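Local coordinates for RagB/SusD domain protein (PDB 5J90), which binds chitin, probably at the outer membrane, as a SusD-like lipoprotein of a polysaccharide utilization locus that enables chitin conversion, at residues G464-N469 / G496-W501; Y336-E341 / T422-A427. All coordinates share one frame; numbering follows the deposited sequence.

Interaction 1 of 2, residues G464-N469 / G496-W501; sequences GVRRIN and GTRVWW. With EDO (1,2-ethanediol), chain E.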
# COMPACT_ATOMS: atom_id res chain seq x y z
N GLY A 464 -5.61 -3.76 13.42
CA GLY A 464 -6.64 -2.84 13.86
C GLY A 464 -7.19 -1.95 12.76
O GLY A 464 -7.06 -2.23 11.56
N VAL A 465 -7.83 -0.86 13.18
CA VAL A 465 -8.51 0.02 12.25
C VAL A 465 -7.50 0.86 11.48
O VAL A 465 -6.70 1.59 12.08
CB VAL A 465 -9.51 0.94 12.98
CG1 VAL A 465 -10.26 1.78 11.96
CG2 VAL A 465 -10.48 0.12 13.84
N ARG A 466 -7.52 0.74 10.16
CA ARG A 466 -6.57 1.49 9.32
C ARG A 466 -7.19 2.78 8.77
O ARG A 466 -6.47 3.70 8.39
CB ARG A 466 -6.01 0.62 8.19
CG ARG A 466 -5.47 -0.74 8.64
CD ARG A 466 -4.50 -0.68 9.81
NE ARG A 466 -3.20 -0.10 9.45
CZ ARG A 466 -2.10 -0.19 10.20
NH1 ARG A 466 -2.11 -0.85 11.35
NH2 ARG A 466 -0.98 0.37 9.79
N ARG A 467 -8.52 2.84 8.71
CA ARG A 467 -9.22 4.03 8.22
C ARG A 467 -10.68 3.92 8.59
O ARG A 467 -11.14 2.87 9.05
CB ARG A 467 -9.10 4.16 6.69
CG ARG A 467 -9.85 3.06 5.94
CD ARG A 467 -9.74 3.22 4.43
NE ARG A 467 -10.55 4.32 3.90
CZ ARG A 467 -11.81 4.20 3.50
NH1 ARG A 467 -12.46 3.04 3.62
NH2 ARG A 467 -12.43 5.24 2.97
N ILE A 468 -11.42 5.01 8.37
CA ILE A 468 -12.87 4.97 8.49
C ILE A 468 -13.47 5.02 7.08
O ILE A 468 -12.95 5.68 6.18
CB ILE A 468 -13.40 6.11 9.41
CG1 ILE A 468 -12.80 5.93 10.80
CG2 ILE A 468 -14.93 6.12 9.45
CD1 ILE A 468 -13.22 7.00 11.82
N ASN A 469 -14.57 4.30 6.91
CA ASN A 469 -15.27 4.24 5.62
C ASN A 469 -16.01 5.54 5.28
O ASN A 469 -16.37 6.31 6.17
CB ASN A 469 -16.22 3.04 5.57
CG ASN A 469 -17.23 3.05 6.70
OD1 ASN A 469 -16.87 3.05 7.88
ND2 ASN A 469 -18.52 3.07 6.35
N GLY A 496 -10.36 -1.81 7.07
CA GLY A 496 -9.12 -2.55 6.95
C GLY A 496 -8.25 -2.13 5.78
O GLY A 496 -7.08 -2.49 5.72
N THR A 497 -8.82 -1.39 4.83
CA THR A 497 -8.08 -0.98 3.65
C THR A 497 -7.12 0.16 4.00
O THR A 497 -7.51 1.13 4.63
CB THR A 497 -9.04 -0.54 2.53
OG1 THR A 497 -9.83 -1.67 2.15
CG2 THR A 497 -8.28 -0.02 1.31
N ARG A 498 -5.87 0.02 3.59
CA ARG A 498 -4.84 1.01 3.94
C ARG A 498 -4.89 2.25 3.06
O ARG A 498 -4.96 2.15 1.83
CB ARG A 498 -3.45 0.37 3.86
CG ARG A 498 -3.18 -0.57 5.00
CD ARG A 498 -2.00 -1.51 4.72
NE ARG A 498 -1.74 -2.33 5.90
CZ ARG A 498 -0.90 -2.00 6.87
NH1 ARG A 498 -0.18 -0.89 6.79
NH2 ARG A 498 -0.77 -2.81 7.93
N VAL A 499 -4.85 3.42 3.70
CA VAL A 499 -4.70 4.68 2.96
C VAL A 499 -3.31 4.75 2.34
O VAL A 499 -2.40 3.99 2.72
CB VAL A 499 -4.98 5.94 3.82
CG1 VAL A 499 -6.36 5.85 4.47
CG2 VAL A 499 -3.90 6.14 4.89
N TRP A 500 -3.14 5.65 1.37
CA TRP A 500 -1.90 5.77 0.61
C TRP A 500 -0.61 5.81 1.44
O TRP A 500 0.34 5.08 1.13
CB TRP A 500 -2.03 6.98 -0.33
CG TRP A 500 -0.78 7.51 -0.96
CD1 TRP A 500 -0.13 7.04 -2.07
CD2 TRP A 500 -0.05 8.68 -0.54
NE1 TRP A 500 0.96 7.83 -2.35
CE2 TRP A 500 1.03 8.84 -1.43
CE3 TRP A 500 -0.21 9.59 0.50
CZ2 TRP A 500 1.96 9.88 -1.29
CZ3 TRP A 500 0.70 10.62 0.64
CH2 TRP A 500 1.77 10.76 -0.26
N TRP A 501 -0.54 6.63 2.50
CA TRP A 501 0.72 6.68 3.26
C TRP A 501 0.93 5.45 4.14
O TRP A 501 2.06 5.19 4.57
CB TRP A 501 0.90 7.98 4.07
CG TRP A 501 -0.20 8.32 5.05
CD1 TRP A 501 -1.11 9.33 4.91
CD2 TRP A 501 -0.49 7.69 6.32
NE1 TRP A 501 -1.96 9.37 6.00
CE2 TRP A 501 -1.60 8.38 6.88
CE3 TRP A 501 0.08 6.64 7.04
CZ2 TRP A 501 -2.16 8.03 8.12
CZ3 TRP A 501 -0.47 6.29 8.28
CH2 TRP A 501 -1.59 6.98 8.80
C1 EDO E . 3.97 -2.91 8.61
O1 EDO E . 3.73 -4.04 9.48
C2 EDO E . 2.65 -2.36 8.09
O2 EDO E . 1.73 -2.05 9.15
O HOH W 1 -4.57 3.30 6.48

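Interaction 2 of 2, residues Y336-E341 / T422-A427; sequences YFLRAE and TQKWIA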
# COMPACT_ATOMS: atom_id res chain seq x y z
N TYR A 336 10.71 17.77 18.61
CA TYR A 336 11.95 17.08 18.95
C TYR A 336 11.91 15.61 18.54
O TYR A 336 12.91 15.09 18.04
CB TYR A 336 12.26 17.20 20.44
CG TYR A 336 12.73 18.57 20.85
CD1 TYR A 336 11.85 19.47 21.45
CD2 TYR A 336 14.04 18.98 20.62
CE1 TYR A 336 12.28 20.74 21.83
CE2 TYR A 336 14.47 20.24 20.99
CZ TYR A 336 13.59 21.12 21.59
OH TYR A 336 14.02 22.37 21.95
N PHE A 337 10.78 14.94 18.75
CA PHE A 337 10.69 13.52 18.40
C PHE A 337 10.63 13.31 16.88
O PHE A 337 11.13 12.30 16.37
CB PHE A 337 9.51 12.85 19.10
CG PHE A 337 9.63 12.84 20.61
CD1 PHE A 337 10.76 12.31 21.22
CD2 PHE A 337 8.63 13.37 21.40
CE1 PHE A 337 10.88 12.31 22.62
CE2 PHE A 337 8.75 13.37 22.79
CZ PHE A 337 9.87 12.83 23.39
N LEU A 338 10.06 14.28 16.16
CA LEU A 338 10.10 14.24 14.71
C LEU A 338 11.54 14.40 14.23
O LEU A 338 12.00 13.65 13.38
CB LEU A 338 9.22 15.36 14.13
CG LEU A 338 7.73 15.03 14.13
CD1 LEU A 338 6.94 16.30 13.92
CD2 LEU A 338 7.42 14.02 13.04
N ARG A 339 12.25 15.38 14.79
CA ARG A 339 13.65 15.58 14.43
C ARG A 339 14.51 14.39 14.81
O ARG A 339 15.42 14.02 14.06
CB ARG A 339 14.19 16.87 15.05
CG ARG A 339 13.59 18.15 14.46
CD ARG A 339 13.88 19.36 15.36
NE ARG A 339 15.29 19.69 15.36
CZ ARG A 339 15.91 20.42 16.28
NH1 ARG A 339 15.27 20.90 17.35
NH2 ARG A 339 17.20 20.65 16.14
N ALA A 340 14.23 13.76 15.95
CA ALA A 340 14.97 12.58 16.37
C ALA A 340 14.83 11.46 15.35
O ALA A 340 15.83 10.83 14.97
CB ALA A 340 14.52 12.11 17.76
N GLU A 341 13.61 11.19 14.90
CA GLU A 341 13.40 10.18 13.88
C GLU A 341 14.09 10.58 12.57
O GLU A 341 14.71 9.74 11.90
CB GLU A 341 11.91 9.94 13.64
CG GLU A 341 11.70 8.93 12.52
CD GLU A 341 10.26 8.51 12.30
OE1 GLU A 341 9.36 8.92 13.06
OE2 GLU A 341 10.05 7.73 11.35
N THR A 422 7.47 5.83 21.47
CA THR A 422 6.86 5.63 22.80
C THR A 422 6.83 6.95 23.57
O THR A 422 5.79 7.33 24.12
CB THR A 422 7.62 4.57 23.62
OG1 THR A 422 7.51 3.30 22.97
CG2 THR A 422 7.06 4.46 25.03
N GLN A 423 7.95 7.66 23.57
CA GLN A 423 8.01 8.94 24.28
C GLN A 423 7.14 10.00 23.61
O GLN A 423 6.52 10.83 24.28
CB GLN A 423 9.46 9.38 24.45
CG GLN A 423 10.19 8.53 25.49
CD GLN A 423 9.53 8.60 26.86
OE1 GLN A 423 9.10 9.67 27.31
NE2 GLN A 423 9.45 7.45 27.54
N LYS A 424 7.07 9.95 22.29
CA LYS A 424 6.21 10.85 21.52
C LYS A 424 4.74 10.60 21.89
O LYS A 424 3.97 11.54 22.12
CB LYS A 424 6.46 10.56 20.04
CG LYS A 424 5.91 11.57 19.08
CD LYS A 424 6.33 11.14 17.67
CE LYS A 424 5.84 12.09 16.62
NZ LYS A 424 5.94 11.42 15.28
N TRP A 425 4.38 9.33 21.95
CA TRP A 425 3.03 8.91 22.31
C TRP A 425 2.66 9.41 23.72
O TRP A 425 1.59 9.97 23.92
CB TRP A 425 2.97 7.39 22.19
CG TRP A 425 1.67 6.67 22.50
CD1 TRP A 425 0.66 6.38 21.62
CD2 TRP A 425 1.31 6.06 23.75
NE1 TRP A 425 -0.32 5.65 22.25
CE2 TRP A 425 0.05 5.45 23.56
CE3 TRP A 425 1.91 5.98 25.01
CZ2 TRP A 425 -0.61 4.75 24.58
CZ3 TRP A 425 1.25 5.30 26.02
CH2 TRP A 425 0.01 4.70 25.80
N ILE A 426 3.56 9.23 24.69
CA ILE A 426 3.26 9.73 26.04
C ILE A 426 3.08 11.25 26.02
O ILE A 426 2.13 11.78 26.61
CB ILE A 426 4.34 9.34 27.08
CG1 ILE A 426 4.44 7.82 27.21
CG2 ILE A 426 4.02 9.97 28.45
CD1 ILE A 426 5.66 7.34 28.01
N ALA A 427 3.99 11.97 25.36
CA ALA A 427 3.96 13.42 25.34
C ALA A 427 2.70 14.01 24.70
O ALA A 427 2.26 15.10 25.08
CB ALA A 427 5.22 13.97 24.66
O HOH W 2 8.79 10.93 14.84

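Interaction 1 of 2, residues G464-N469 / G496-W501
R466 and R498 lay their guanidinium groups one over the other where two irregular loops of this SusD-family protein pack together, one leading from helix 432-442 to helix 472-477, the other following helix 479-489. In R466, CG stands anti to the carbonyl carbon, beside the backbone N (chi1 -50°), 3.8 Å from G496 O; the bends at chi2 and chi3 then carry the guanidinium alongside R498. The two planes are tilted by 34°, with R498 NH2 above the centre of the R466 group, 3.6 Å from its plane. Two like charges thus come close, R466 NH2 to R498 NH1 being 3.4 Å. The acid D502 is likely to offset this repulsion, since its carboxylate forms a salt bridge with R466 while its backbone O takes a hydrogen bond from R498 NH1. R498 NH2 also gives a 2.9 Å hydrogen bond to O2 of an ethanediol, probably from the crystallisation liquor, and another to G490 O of the second subunit, bringing the contact to the dimer interface. Closer to the backbones, one water joins the two loops: it donates to R466 O at 2.7 Å and accepts from V499 N at 2.8 Å. At R467 the chain leaves CB with CG between the backbone N and the carbonyl carbon (chi1 67°), then runs straight through CD past T497 O before bending at the next bond. The charged end is taken up elsewhere, by a salt bridge to D493 and by F134 O. What meets T497 O is aliphatic instead, R467 CD at 3.1 Å; this carbonyl oxygen is buried by the contact and has no polar partner in the model. Nearer the backbone, CB of R467 rests against V499 CG1 at 3.9 Å.

Interaction 2 of 2, residues Y336-E341 / T422-A427
F337 holds CG anti to its carbonyl carbon (chi1 -64°), and K424 holds CG anti to its backbone N (chi1 -167°), which sends the ring toward the backbone of 422-427 and the lysine chain back along F337 CB, between two nearly antiparallel helices of the SusD fold, whose family belongs to the TPR clan. The segment axes approach to 10.1 Å at 166°. The phenyl ring lies against the other helix's backbone: K424 N sits over one face toward the rim, and F337 CD2 is 3.5 Å from K424 CA. At the tip, F337 CZ meets Q423 CB at 3.6 Å, while CB of A427 comes up to the ring edge, 4.0 Å from CE2. An alanine in place of F337 would probably open a gap between the helices and leave Q423 CB, A427 CB and the backbone at K424 CA without the ring that packs on them. K424 runs extended until NZ lies beside L338 CD2, and its ammonium forms a salt bridge with D438. A water accepts from K424 NZ at 2.9 Å and donates both to F337 O and, at 2.7 Å, to E341 OE1.

From the N terminus, the chain first passes the helices before residue 332, among them 196-213, which packs against L338. Helix 332-344 then supplies one side of interaction 2, and 80 residues intervene before helix 413-428 returns to close it. Helix 432-442 follows, and the chain reaches 464-469; after the short helices 472-477 and 479-489, segment 496-501 closes interaction 1 across 26 residues. The two loops therefore come in series, neither nested nor crossed. The centres of interaction 1 and interaction 2 are about 23 Å apart, and the nearest atoms of interaction 1 and interaction 2 about 11 Å apart. Helix 432-442 lies between them in sequence and meets both: D438 and R441 bond to residues of interaction 2, R440 to R466 O of interaction 1.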